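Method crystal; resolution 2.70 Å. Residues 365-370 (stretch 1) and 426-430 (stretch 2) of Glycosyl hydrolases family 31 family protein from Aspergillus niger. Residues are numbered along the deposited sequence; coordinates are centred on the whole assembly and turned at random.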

# COMPACT_ATOMS: atom_id res chain seq x y z
N TYR A 365 -1.70 19.58 -17.57
CA TYR A 365 -0.30 19.57 -17.97
C TYR A 365 0.59 19.56 -16.73
O TYR A 365 0.18 19.96 -15.63
CB TYR A 365 0.02 20.78 -18.86
CG TYR A 365 0.61 21.97 -18.13
CD1 TYR A 365 1.91 22.39 -18.42
CD2 TYR A 365 -0.10 22.66 -17.16
CE1 TYR A 365 2.47 23.48 -17.77
CE2 TYR A 365 0.45 23.74 -16.50
CZ TYR A 365 1.74 24.15 -16.81
OH TYR A 365 2.30 25.22 -16.16
N ASP A 366 1.82 19.08 -16.90
CA ASP A 366 2.72 18.85 -15.77
C ASP A 366 3.58 20.09 -15.56
O ASP A 366 4.62 20.26 -16.21
CB ASP A 366 3.57 17.61 -16.02
CG ASP A 366 4.36 17.20 -14.79
OD1 ASP A 366 4.13 17.78 -13.71
OD2 ASP A 366 5.21 16.29 -14.91
N SER A 367 3.16 20.97 -14.65
CA SER A 367 3.94 22.17 -14.36
C SER A 367 5.27 21.85 -13.70
O SER A 367 6.18 22.68 -13.75
CB SER A 367 3.13 23.13 -13.48
OG SER A 367 2.89 22.57 -12.20
N THR A 368 5.40 20.68 -13.07
CA THR A 368 6.68 20.28 -12.49
C THR A 368 7.67 19.80 -13.54
O THR A 368 8.86 19.70 -13.24
CB THR A 368 6.47 19.18 -11.44
OG1 THR A 368 6.13 17.95 -12.10
CG2 THR A 368 5.34 19.56 -10.49
N ASN A 369 7.20 19.50 -14.75
CA ASN A 369 8.08 19.10 -15.84
C ASN A 369 8.64 20.35 -16.52
O ASN A 369 7.87 21.14 -17.08
CB ASN A 369 7.32 18.25 -16.85
CG ASN A 369 8.21 17.63 -17.91
OD1 ASN A 369 9.28 18.14 -18.23
ND2 ASN A 369 7.76 16.51 -18.47
N PRO A 370 9.96 20.57 -16.48
CA PRO A 370 10.51 21.77 -17.12
C PRO A 370 10.24 21.84 -18.61
O PRO A 370 10.03 22.94 -19.15
CB PRO A 370 12.01 21.66 -16.83
CG PRO A 370 12.10 20.79 -15.62
CD PRO A 370 10.99 19.80 -15.77
N ASN A 426 0.33 11.20 -11.14
CA ASN A 426 1.77 11.11 -11.39
C ASN A 426 2.28 12.43 -11.96
O ASN A 426 1.74 12.93 -12.95
CB ASN A 426 2.09 9.98 -12.36
CG ASN A 426 2.26 8.64 -11.67
OD1 ASN A 426 2.68 8.58 -10.52
ND2 ASN A 426 1.96 7.56 -12.38
N TYR A 427 3.32 12.98 -11.33
CA TYR A 427 4.04 14.13 -11.85
C TYR A 427 5.47 13.71 -12.18
O TYR A 427 5.91 12.60 -11.87
CB TYR A 427 4.07 15.29 -10.85
CG TYR A 427 2.73 15.93 -10.58
CD1 TYR A 427 2.00 16.52 -11.60
CD2 TYR A 427 2.22 15.98 -9.29
CE1 TYR A 427 0.78 17.12 -11.35
CE2 TYR A 427 1.00 16.58 -9.03
CZ TYR A 427 0.28 17.15 -10.06
OH TYR A 427 -0.93 17.74 -9.81
N ALA A 428 6.20 14.63 -12.82
CA ALA A 428 7.62 14.40 -13.08
C ALA A 428 8.46 14.56 -11.82
O ALA A 428 9.58 14.06 -11.77
CB ALA A 428 8.11 15.35 -14.17
N ALA A 429 7.94 15.25 -10.81
CA ALA A 429 8.66 15.50 -9.57
C ALA A 429 8.19 14.61 -8.42
O ALA A 429 8.73 14.72 -7.32
CB ALA A 429 8.53 16.97 -9.17
N GLY A 430 7.22 13.75 -8.66
CA GLY A 430 6.67 12.90 -7.62
C GLY A 430 5.21 12.64 -7.89
O GLY A 430 4.74 12.76 -9.02

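Two loop segments meet here, neither a regular helix nor a regular strand where they touch, and together they bury a modest 242 Å² of surface. Stretch 1 folds into a type I beta turn from Asp366 to Asn369, closed by a backbone hydrogen bond from Asn369 N to Asp366 O (3.1 Å). The turn brings the side chains of Asp366 and Thr368 to bear on the same part of stretch 2. That segment also bends back on itself: Tyr427 N donates to Gly430 O at 2.7 Å. The closest pair of CA atoms across the stretches, Asn369 CA and Ala428 CA, lies 5.5 Å apart.

Asn426, at the start of stretch 2, takes no part in the contact; the end of its side chain leads away, and its OD1 is hydrogen-bonded elsewhere in the structure.

Tyr427 is the first residue to engage. Its CB points toward stretch 1, and its ring lies oblique to the polar atoms beside it: CD1 is 3.3 Å from Asp366 OD1, while Tyr427 CB sits 3.6 Å from Thr368 OG1. These are packing contacts. The tyrosine supplies a broad hydrocarbon surface beside the turn, and its hydroxyl finds a hydrogen-bonding partner just outside the stretches.

Ala428 donates a hydrogen bond across the segments, from its backbone N to Asp366 OD2 (2.8 Å). The carboxylate suits this place because its two oxygens can serve different donors. While OD2 reaches across, OD1 accepts a 2.6 Å hydrogen bond from Thr368 OG1 and a weak one from Thr368 N at 3.2 Å, so the same side chain braces its own turn. The small methyl of Ala428 permits close approach: its CB is 3.1 Å from Asp366 OD2 and 4.0 Å from Asn369 CB. Asn369 lends its aliphatic CB to this contact while its side chain caps the start of the helix that follows.

Ala429 continues the packing against Thr368, whose side chain combines a hydroxyl with a methyl-bearing carbon. Thr368 CB and Ala429 CB meet at 3.8 Å, a nonpolar contact, and Thr368 OG1 lies 3.5 Å from Ala429 N. With its hydroxyl hydrogen given to Asp366, the threonine side chain is tied to the turn and lies beside the two alanines.

Gly430 ends the stretch without touching stretch 1. Its phi/psi of 149°/-159° would jam a CB against the carbonyl O of Ala429, so the backbone itself calls for glycine, whose own O accepts the bond from Tyr427 N.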